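Local coordinates for protein cycloalternan-forming enzyme (PDB 5F7U) that is a multidomain glycoside hydrolase family 31 protein, joining a TIM barrel to several beta-rich domains, one of them a family 6 carbohydrate-binding module, at residues A[1002-1007]-A[1044-1049]; A[15-20]-A[268-273]; A[884-889]-A[931-936]. The protein carries 1 engineered substitution. One frame throughout, in Å; residues are numbered along the deposited sequence.

How the interactions relate
Along the chain interaction 2 comes first, then interaction 3, then interaction 1, each closing before the next opens. Interaction 2 ties the N-terminal region to the galactose mutarotase-like domain, close to the parallel barrel. Interactions 3 and 1 lie on the opposite side of the chain's centre, in the C-terminal half: both pair antiparallel strands, but in different sheets, 885-888 with 929-934 and 1002-1008 with 1039-1045. Their centres are about 37 Å apart, the centre of interaction 2 is about 64 Å and 68 Å from theirs, and none of them touch. One contact therefore joins parts of the chain that belong to different sequence families, and the other two knit individual sheets of this large, modular protein.

Interaction 1: A[1002-1007]-A[1044-1049]; sequences ATRTVY and FDFEAD
The guanidinium of Arg1004 meets the rim of the Phe1046 ring nearly at right angles: the two planes stand 76° apart, and Phe1046 CD2 comes to 3.5 Å from Arg1004 CZ, over the centre of one guanidinium face. A bend at chi2 (-68°) brings the arginine chain round, so that NH2 donates to Thr1003 O at 2.8 Å from above the carbonyl plane, while NH1 bonds to Ala1052 O and the group also makes a cation-pi contact with Phe969. Arginine suits this spot because its flat cation offers N-H groups at its edges and faces for aromatic carbons. Ala1052 itself lines a glycan pocket, and a bound glucose lies about 7 Å from the Arg1004 side chain. Both segments belong to the family 6 carbohydrate-binding module, a beta sandwich, in which strand 1002-1008 runs between strands 1039-1045 and 1011-1017. Thr1005 and Asp1045 form an antiparallel hydrogen-bonded pair: Thr1005 N reaches Asp1045 O at 3.0 Å and Asp1045 N reaches Thr1005 O at 2.7 Å. The next pair, Val1006 with Phe1044, is non-hydrogen-bonded and turns inward. There the two side chains lie side by side, Val1006 CG1 sitting 4.2 Å from the Phe1044 ring centroid, almost straight above the face, and both touch Met991 of strand 987-996. On the sheet face of Thr1005 and Asp1045, Tyr1007 and Glu1047 reach tip to tip. Tyr1007 OH donates to the syn lone pair of Glu1047 OE1 at 2.6 Å, and the extended glutamate chain, crossing Thr1005 CG2, spans the distance. Asp1045 OD2 comes within 2.9 Å of Glu1047 OE1, a pair of acceptors whose mutual repulsion may raise the pKa of one of them. Thr1005 OG1 is held by Asp1050.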
loop_
_atom_site.group_PDB
_atom_site.type_symbol
_atom_site.label_atom_id
_atom_site.label_comp_id
_atom_site.label_asym_id
_atom_site.label_seq_id
_atom_site.Cartn_x
_atom_site.Cartn_y
_atom_site.Cartn_z
ATOM N N ALA A 1002 30.706 -29.972 36.831
ATOM C CA ALA A 1002 29.259 -30.010 36.758
ATOM C C ALA A 1002 28.808 -30.990 35.691
ATOM O O ALA A 1002 29.596 -31.364 34.805
ATOM C CB ALA A 1002 28.720 -28.624 36.456
ATOM N N THR A 1003 27.554 -31.423 35.796
ATOM C CA THR A 1003 26.883 -32.137 34.697
ATOM C C THR A 1003 25.498 -31.557 34.449
ATOM O O THR A 1003 24.826 -31.086 35.379
ATOM C CB THR A 1003 26.731 -33.668 34.923
ATOM O OG1 THR A 1003 25.847 -33.904 36.020
ATOM C CG2 THR A 1003 28.071 -34.359 35.200
ATOM N N ARG A 1004 25.092 -31.582 33.180
ATOM C CA ARG A 1004 23.722 -31.240 32.773
ATOM C C ARG A 1004 23.200 -32.277 31.788
ATOM O O ARG A 1004 23.969 -32.992 31.144
ATOM C CB ARG A 1004 23.642 -29.839 32.155
ATOM C CG ARG A 1004 23.948 -28.684 33.103
ATOM C CD ARG A 1004 22.882 -28.504 34.178
ATOM N NE ARG A 1004 23.173 -27.346 35.025
ATOM C CZ ARG A 1004 24.055 -27.329 36.027
ATOM N NH1 ARG A 1004 24.222 -26.213 36.731
ATOM N NH2 ARG A 1004 24.769 -28.413 36.341
ATOM N N THR A 1005 21.879 -32.359 31.687
ATOM C CA THR A 1005 21.239 -33.307 30.796
ATOM C C THR A 1005 20.710 -32.501 29.622
ATOM O O THR A 1005 20.164 -31.403 29.809
ATOM C CB THR A 1005 20.121 -34.065 31.539
ATOM O OG1 THR A 1005 20.703 -34.820 32.607
ATOM C CG2 THR A 1005 19.395 -35.021 30.624
ATOM N N VAL A 1006 20.917 -33.025 28.411
ATOM C CA VAL A 1006 20.480 -32.361 27.189
ATOM C C VAL A 1006 19.526 -33.288 26.432
ATOM O O VAL A 1006 19.762 -34.495 26.368
ATOM C CB VAL A 1006 21.678 -31.983 26.272
ATOM C CG1 VAL A 1006 21.229 -30.986 25.199
ATOM C CG2 VAL A 1006 22.799 -31.365 27.097
ATOM N N TYR A 1007 18.463 -32.710 25.875
ATOM C CA TYR A 1007 17.542 -33.426 24.997
ATOM C C TYR A 1007 17.587 -32.738 23.648
ATOM O O TYR A 1007 17.374 -31.517 23.559
ATOM C CB TYR A 1007 16.117 -33.372 25.546
ATOM C CG TYR A 1007 15.941 -34.104 26.853
ATOM C CD1 TYR A 1007 16.263 -33.498 28.071
ATOM C CD2 TYR A 1007 15.442 -35.411 26.870
ATOM C CE1 TYR A 1007 16.087 -34.175 29.276
ATOM C CE2 TYR A 1007 15.250 -36.090 28.065
ATOM C CZ TYR A 1007 15.579 -35.472 29.262
ATOM O OH TYR A 1007 15.397 -36.165 30.436
ATOM N N PHE A 1044 18.316 -28.038 27.736
ATOM C CA PHE A 1044 19.250 -28.321 28.819
ATOM C C PHE A 1044 18.436 -28.380 30.111
ATOM O O PHE A 1044 17.619 -27.495 30.376
ATOM C CB PHE A 1044 20.309 -27.228 28.907
ATOM C CG PHE A 1044 21.294 -27.249 27.781
ATOM C CD1 PHE A 1044 20.961 -26.732 26.519
ATOM C CD2 PHE A 1044 22.579 -27.747 27.987
ATOM C CE1 PHE A 1044 21.886 -26.757 25.474
ATOM C CE2 PHE A 1044 23.509 -27.771 26.947
ATOM C CZ PHE A 1044 23.162 -27.275 25.690
ATOM N N ASP A 1045 18.660 -29.437 30.880
ATOM C CA ASP A 1045 17.954 -29.731 32.130
ATOM C C ASP A 1045 18.948 -29.929 33.261
ATOM O O ASP A 1045 20.063 -30.388 33.027
ATOM C CB ASP A 1045 17.217 -31.066 31.982
ATOM C CG ASP A 1045 15.734 -30.903 31.895
ATOM O OD1 ASP A 1045 15.247 -29.858 31.396
ATOM O OD2 ASP A 1045 15.031 -31.839 32.330
ATOM N N PHE A 1046 18.526 -29.618 34.487
ATOM C CA PHE A 1046 19.220 -30.124 35.673
ATOM C C PHE A 1046 18.323 -31.199 36.258
ATOM O O PHE A 1046 17.243 -30.908 36.759
ATOM C CB PHE A 1046 19.477 -29.010 36.687
ATOM C CG PHE A 1046 20.321 -29.434 37.870
ATOM C CD1 PHE A 1046 19.776 -30.199 38.909
ATOM C CD2 PHE A 1046 21.657 -29.056 37.950
ATOM C CE1 PHE A 1046 20.550 -30.580 40.003
ATOM C CE2 PHE A 1046 22.439 -29.432 39.042
ATOM C CZ PHE A 1046 21.884 -30.191 40.063
ATOM N N GLU A 1047 18.760 -32.444 36.164
ATOM C CA GLU A 1047 17.963 -33.547 36.674
ATOM C C GLU A 1047 18.553 -34.113 37.956
ATOM O O GLU A 1047 19.558 -33.596 38.457
ATOM C CB GLU A 1047 17.759 -34.601 35.599
ATOM C CG GLU A 1047 16.881 -34.050 34.492
ATOM C CD GLU A 1047 16.528 -35.042 33.422
ATOM O OE1 GLU A 1047 15.917 -34.587 32.435
ATOM O OE2 GLU A 1047 16.849 -36.247 33.547
ATOM N N ALA A 1048 17.911 -35.149 38.499
ATOM C CA ALA A 1048 18.315 -35.719 39.790
ATOM C C ALA A 1048 19.764 -36.229 39.812
ATOM O O ALA A 1048 20.450 -36.095 40.824
ATOM C CB ALA A 1048 17.340 -36.803 40.232
ATOM N N ASP A 1049 20.232 -36.776 38.690
ATOM C CA ASP A 1049 21.614 -37.250 38.587
ATOM C C ASP A 1049 22.594 -36.186 38.044
ATOM O O ASP A 1049 23.695 -36.517 37.598
ATOM C CB ASP A 1049 21.686 -38.575 37.797
ATOM C CG ASP A 1049 21.247 -38.444 36.340
ATOM O OD1 ASP A 1049 20.667 -37.407 35.924
ATOM O OD2 ASP A 1049 21.491 -39.410 35.586
HETATM O O HOH W 1 26.431 -35.577 37.961
#

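Interaction 2: A[15-20]-A[268-273]; sequences DDLYTV and ETYVYN. With GLC (alpha-D-glucopyranose), chain F.
The Tyr270 ring carries Leu17 CB over one face, 3.6 Å from its centroid, with a water in plane at its edge. Tyr18 stands almost perpendicular to two rings. Its own edge points into the face of Tyr272, centroids 5.1 Å apart and planes at 89°, while the edge of Tyr270 is turned toward the face of Tyr18 in an offset edge-to-face pair. Asp16 OD1 lies in plane at the edge of Tyr272. Tyrosine suits all three places, since each ring packs while its hydroxyl reaches water. This aromatic cluster joins the N-terminal region to the galactose mutarotase-like domain of the family 31 protein, with Arg283 making a cation-pi contact to Tyr18. Leu17 N donates to Tyr270 OH at 3.1 Å, and Leu17 CD2 packs on the aliphatic part of Glu268, whose carboxylate is bound by His306 and Gln308. Asp16 shapes the loop: OD2 accepts from Tyr18 N at 2.9 Å, an Asx turn, and from Thr19 N at 3.0 Å, which completes an Asx motif, while OD1 takes a bond from Trp543 NE1. Waters link Asp15 O with Tyr270 OH, and Asp16 OD2 with Tyr272 OH. Just beyond Tyr272, Asn273 lines a glycan pocket.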
loop_
_atom_site.group_PDB
_atom_site.type_symbol
_atom_site.label_atom_id
_atom_site.label_comp_id
_atom_site.label_asym_id
_atom_site.label_seq_id
_atom_site.Cartn_x
_atom_site.Cartn_y
_atom_site.Cartn_z
ATOM N N ASP A 15 -26.419 10.137 -9.074
ATOM C CA ASP A 15 -25.882 8.803 -9.394
ATOM C C ASP A 15 -24.972 8.250 -8.272
ATOM O O ASP A 15 -24.035 7.490 -8.527
ATOM C CB ASP A 15 -25.117 8.851 -10.732
ATOM C CG ASP A 15 -24.981 7.486 -11.386
ATOM O OD1 ASP A 15 -25.940 6.710 -11.372
ATOM O OD2 ASP A 15 -23.881 7.216 -11.894
ATOM N N ASP A 16 -25.258 8.628 -7.035
ATOM C CA ASP A 16 -24.431 8.182 -5.914
ATOM C C ASP A 16 -24.642 6.678 -5.718
ATOM O O ASP A 16 -25.782 6.193 -5.828
ATOM C CB ASP A 16 -24.788 8.974 -4.655
ATOM C CG ASP A 16 -23.781 8.766 -3.547
ATOM O OD1 ASP A 16 -22.749 9.462 -3.491
ATOM O OD2 ASP A 16 -24.015 7.881 -2.724
ATOM N N LEU A 17 -23.561 5.938 -5.464
ATOM C CA LEU A 17 -23.689 4.488 -5.240
ATOM C C LEU A 17 -24.447 4.178 -3.948
ATOM O O LEU A 17 -25.139 3.168 -3.868
ATOM C CB LEU A 17 -22.317 3.795 -5.171
ATOM C CG LEU A 17 -22.274 2.257 -5.129
ATOM C CD1 LEU A 17 -22.931 1.653 -6.370
ATOM C CD2 LEU A 17 -20.847 1.767 -4.964
ATOM N N TYR A 18 -24.274 5.025 -2.941
ATOM C CA TYR A 18 -24.654 4.665 -1.572
ATOM C C TYR A 18 -25.982 5.260 -1.153
ATOM O O TYR A 18 -26.636 4.732 -0.235
ATOM C CB TYR A 18 -23.551 5.085 -0.601
ATOM C CG TYR A 18 -22.217 4.404 -0.877
ATOM C CD1 TYR A 18 -22.085 3.007 -0.807
ATOM C CD2 TYR A 18 -21.078 5.164 -1.196
ATOM C CE1 TYR A 18 -20.865 2.385 -1.061
ATOM C CE2 TYR A 18 -19.855 4.554 -1.433
ATOM C CZ TYR A 18 -19.758 3.169 -1.382
ATOM O OH TYR A 18 -18.568 2.565 -1.627
ATOM N N THR A 19 -26.376 6.351 -1.801
ATOM C CA THR A 19 -27.598 7.081 -1.411
ATOM C C THR A 19 -28.423 7.461 -2.632
ATOM O O THR A 19 -27.946 7.385 -3.769
ATOM C CB THR A 19 -27.320 8.379 -0.613
ATOM O OG1 THR A 19 -26.656 9.347 -1.434
ATOM C CG2 THR A 19 -26.478 8.134 0.638
ATOM N N VAL A 20 -29.667 7.874 -2.395
ATOM C CA VAL A 20 -30.476 8.421 -3.487
ATOM C C VAL A 20 -30.909 9.821 -3.113
ATOM O O VAL A 20 -31.078 10.126 -1.922
ATOM C CB VAL A 20 -31.724 7.551 -3.835
ATOM C CG1 VAL A 20 -31.305 6.135 -4.257
ATOM C CG2 VAL A 20 -32.736 7.524 -2.676
ATOM N N GLU A 268 -16.851 -2.926 -3.783
ATOM C CA GLU A 268 -17.241 -1.918 -4.775
ATOM C C GLU A 268 -15.997 -1.184 -5.257
ATOM O O GLU A 268 -15.254 -0.636 -4.435
ATOM C CB GLU A 268 -18.175 -0.872 -4.147
ATOM C CG GLU A 268 -19.392 -1.441 -3.446
ATOM C CD GLU A 268 -20.323 -2.255 -4.335
ATOM O OE1 GLU A 268 -20.328 -2.119 -5.582
ATOM O OE2 GLU A 268 -21.107 -3.039 -3.759
ATOM N N THR A 269 -15.796 -1.163 -6.573
ATOM C CA THR A 269 -14.742 -0.370 -7.169
ATOM C C THR A 269 -15.321 1.027 -7.406
ATOM O O THR A 269 -15.895 1.321 -8.451
ATOM C CB THR A 269 -14.220 -0.983 -8.481
ATOM O OG1 THR A 269 -13.989 -2.386 -8.284
ATOM C CG2 THR A 269 -12.887 -0.305 -8.881
ATOM N N TYR A 270 -15.198 1.866 -6.393
ATOM C CA TYR A 270 -15.898 3.145 -6.387
ATOM C C TYR A 270 -15.152 4.065 -5.442
ATOM O O TYR A 270 -15.137 3.836 -4.219
ATOM C CB TYR A 270 -17.325 2.927 -5.855
ATOM C CG TYR A 270 -18.242 4.123 -5.971
ATOM C CD1 TYR A 270 -18.835 4.465 -7.209
ATOM C CD2 TYR A 270 -18.585 4.873 -4.835
ATOM C CE1 TYR A 270 -19.713 5.540 -7.311
ATOM C CE2 TYR A 270 -19.460 5.943 -4.928
ATOM C CZ TYR A 270 -20.015 6.275 -6.157
ATOM O OH TYR A 270 -20.892 7.338 -6.219
ATOM N N VAL A 271 -14.559 5.117 -5.985
ATOM C CA VAL A 271 -13.847 6.075 -5.132
ATOM C C VAL A 271 -14.854 6.899 -4.326
ATOM O O VAL A 271 -15.912 7.294 -4.841
ATOM C CB VAL A 271 -12.886 7.000 -5.924
ATOM C CG1 VAL A 271 -11.817 6.175 -6.663
ATOM C CG2 VAL A 271 -13.627 7.950 -6.869
ATOM N N TYR A 272 -14.525 7.148 -3.062
ATOM C CA TYR A 272 -15.437 7.890 -2.208
ATOM C C TYR A 272 -14.673 8.565 -1.089
ATOM O O TYR A 272 -13.695 8.010 -0.586
ATOM C CB TYR A 272 -16.535 6.963 -1.658
ATOM C CG TYR A 272 -17.726 7.699 -1.112
ATOM C CD1 TYR A 272 -18.780 8.109 -1.948
ATOM C CD2 TYR A 272 -17.804 7.973 0.240
ATOM C CE1 TYR A 272 -19.883 8.788 -1.417
ATOM C CE2 TYR A 272 -18.874 8.655 0.776
ATOM C CZ TYR A 272 -19.903 9.055 -0.044
ATOM O OH TYR A 272 -20.936 9.726 0.583
ATOM N N ASN A 273 -15.101 9.778 -0.745
ATOM C CA ASN A 273 -14.529 10.490 0.399
ATOM C C ASN A 273 -15.345 10.181 1.672
ATOM O O ASN A 273 -16.359 10.848 1.947
ATOM C CB ASN A 273 -14.447 12.013 0.110
ATOM C CG ASN A 273 -14.034 12.818 1.349
ATOM O OD1 ASN A 273 -13.492 12.260 2.286
ATOM N ND2 ASN A 273 -14.319 14.120 1.358
HETATM C C1 GLC F . -13.965 17.064 5.582
HETATM C C2 GLC F . -13.466 16.792 4.158
HETATM C C3 GLC F . -12.060 16.177 4.159
HETATM C C4 GLC F . -11.064 17.091 4.885
HETATM C C5 GLC F . -11.628 17.352 6.301
HETATM C C6 GLC F . -10.797 18.330 7.119
HETATM O O1 GLC F . -14.266 15.830 6.248
HETATM O O2 GLC F . -14.375 15.903 3.507
HETATM O O3 GLC F . -11.658 15.917 2.815
HETATM O O4 GLC F . -9.761 16.473 5.015
HETATM O O5 GLC F . -12.997 17.816 6.340
HETATM O O6 GLC F . -10.126 17.505 8.068
HETATM O O HOH W 2 -21.373 8.228 -8.695
HETATM O O HOH W 3 -23.363 8.911 -0.140
HETATM O O HOH W 4 -15.967 3.469 -1.593
#

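Interaction 3: A[884-889]-A[931-936]; sequences TSVTID and IVLNGV
Chi1 of 67° in Ser885 and 58° in Thr887 tucks OG and OG1 between the backbone N and the carbonyl carbon, turned toward the partner strand; the two residues, two apart on their strand, share a face of the sheet. Asn934 meets them with CG anti to its carbonyl carbon (chi1 -63°), which brings OD1 to 3.2 Å from Ser885 OG, a weak bond, and lets a water join OD1 to Thr887 OG1. Thr887 OG1 also rests 3.5 Å from Val932 CB, the two side chains lying alongside each other and pointing the same way. Short polar or beta-branched residues suit this face: serine, threonine and asparagine can bond across it or to a water, while Val932 packs beside Thr887. The backbone beneath is antiparallel pairing of strands 885-888 and 931-934, whose axes approach to 4.7 Å. Thr887 N to Val932 O and Val932 N to Thr887 O, each 2.9 Å, close one hydrogen-bonded pair, and Asn934 N donates to Ser885 O nearly along its C=O axis. At the strand end Asn934 O accepts from Thr884 N, one residue before Ser885, at 2.9 Å, and Gly935, with positive phi and no side chain, lets Thr884 OG1 come to 3.6 Å from its CA. The opposite face is purely aliphatic. Ile888 CG1 lies 4.0 Å from Ile931 CG1, and Val886 touches both Ile931 and Leu933. These four side chains turn toward strand 917-922 of a second sheet, Val886 and Ile931 packing on Val920, so the two sheets stack by their apolar sides, as in a beta sandwich. The chemistry is thus split by face: on the more open side polar groups can bond to one another and to a water, and on the buried side branched hydrocarbon packs sheet on sheet.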
loop_
_atom_site.group_PDB
_atom_site.type_symbol
_atom_site.label_atom_id
_atom_site.label_comp_id
_atom_site.label_asym_id
_atom_site.label_seq_id
_atom_site.Cartn_x
_atom_site.Cartn_y
_atom_site.Cartn_z
ATOM N N THR A 884 39.250 -15.624 13.523
ATOM C CA THR A 884 40.657 -15.756 13.896
ATOM C C THR A 884 41.534 -14.831 13.046
ATOM O O THR A 884 42.621 -14.444 13.469
ATOM C CB THR A 884 41.148 -17.209 13.784
ATOM O OG1 THR A 884 40.858 -17.718 12.480
ATOM C CG2 THR A 884 40.447 -18.081 14.821
ATOM N N SER A 885 41.066 -14.506 11.843
ATOM C CA SER A 885 41.683 -13.487 10.992
ATOM C C SER A 885 40.689 -13.020 9.951
ATOM O O SER A 885 39.683 -13.695 9.685
ATOM C CB SER A 885 42.947 -14.013 10.304
ATOM O OG SER A 885 42.630 -15.023 9.365
ATOM N N VAL A 886 40.962 -11.849 9.379
ATOM C CA VAL A 886 40.171 -11.327 8.258
ATOM C C VAL A 886 41.163 -10.863 7.204
ATOM O O VAL A 886 42.132 -10.200 7.534
ATOM C CB VAL A 886 39.225 -10.175 8.676
ATOM C CG1 VAL A 886 38.434 -9.645 7.481
ATOM C CG2 VAL A 886 38.248 -10.646 9.749
ATOM N N THR A 887 40.913 -11.227 5.951
ATOM C CA THR A 887 41.741 -10.772 4.841
ATOM C C THR A 887 40.927 -9.968 3.845
ATOM O O THR A 887 39.708 -10.156 3.710
ATOM C CB THR A 887 42.386 -11.947 4.083
ATOM O OG1 THR A 887 41.346 -12.810 3.614
ATOM C CG2 THR A 887 43.351 -12.723 4.975
ATOM N N ILE A 888 41.607 -9.058 3.160
ATOM C CA ILE A 888 41.024 -8.352 2.035
ATOM C C ILE A 888 42.033 -8.507 0.915
ATOM O O ILE A 888 43.196 -8.137 1.071
ATOM C CB ILE A 888 40.739 -6.865 2.330
ATOM C CG1 ILE A 888 39.784 -6.728 3.532
ATOM C CG2 ILE A 888 40.158 -6.198 1.084
ATOM C CD1 ILE A 888 39.376 -5.304 3.883
ATOM N N ASP A 889 41.581 -9.089 -0.195
ATOM C CA ASP A 889 42.449 -9.443 -1.330
ATOM C C ASP A 889 43.643 -10.318 -0.911
ATOM O O ASP A 889 44.747 -10.191 -1.455
ATOM C CB ASP A 889 42.867 -8.179 -2.122
ATOM C CG ASP A 889 41.681 -7.495 -2.811
ATOM O OD1 ASP A 889 40.680 -8.175 -3.106
ATOM O OD2 ASP A 889 41.760 -6.265 -3.075
ATOM N N ILE A 931 36.784 -10.041 0.454
ATOM C CA ILE A 931 36.883 -10.052 1.918
ATOM C C ILE A 931 36.628 -11.484 2.378
ATOM O O ILE A 931 35.654 -12.104 1.952
ATOM C CB ILE A 931 35.854 -9.090 2.580
ATOM C CG1 ILE A 931 36.106 -7.627 2.152
ATOM C CG2 ILE A 931 35.859 -9.227 4.108
ATOM C CD1 ILE A 931 34.962 -6.678 2.496
ATOM N N VAL A 932 37.514 -12.019 3.214
ATOM C CA VAL A 932 37.296 -13.354 3.792
ATOM C C VAL A 932 37.410 -13.285 5.309
ATOM O O VAL A 932 38.414 -12.777 5.841
ATOM C CB VAL A 932 38.267 -14.418 3.217
ATOM C CG1 VAL A 932 37.972 -15.781 3.811
ATOM C CG2 VAL A 932 38.162 -14.492 1.699
ATOM N N LEU A 933 36.384 -13.791 5.995
ATOM C CA LEU A 933 36.425 -13.984 7.444
ATOM C C LEU A 933 36.791 -15.437 7.707
ATOM O O LEU A 933 36.093 -16.351 7.243
ATOM C CB LEU A 933 35.062 -13.666 8.091
ATOM C CG LEU A 933 34.583 -12.218 8.204
ATOM C CD1 LEU A 933 34.314 -11.574 6.846
ATOM C CD2 LEU A 933 33.285 -12.205 9.003
ATOM N N ASN A 934 37.882 -15.645 8.440
ATOM C CA ASN A 934 38.362 -17.003 8.767
ATOM C C ASN A 934 38.084 -17.395 10.198
ATOM O O ASN A 934 38.071 -16.552 11.091
ATOM C CB ASN A 934 39.863 -17.119 8.527
ATOM C CG ASN A 934 40.239 -16.905 7.078
ATOM O OD1 ASN A 934 40.945 -15.939 6.742
ATOM N ND2 ASN A 934 39.775 -17.788 6.208
ATOM N N GLY A 935 37.880 -18.687 10.414
ATOM C CA GLY A 935 37.656 -19.212 11.753
ATOM C C GLY A 935 36.313 -18.857 12.360
ATOM O O GLY A 935 36.172 -18.877 13.582
ATOM N N VAL A 936 35.330 -18.549 11.515
ATOM C CA VAL A 936 33.993 -18.125 11.989
ATOM C C VAL A 936 32.964 -19.241 11.922
ATOM O O VAL A 936 32.979 -20.054 11.007
ATOM C CB VAL A 936 33.431 -16.935 11.183
ATOM C CG1 VAL A 936 34.253 -15.682 11.456
ATOM C CG2 VAL A 936 33.389 -17.252 9.685
HETATM O O HOH W 5 41.793 -15.493 3.831
#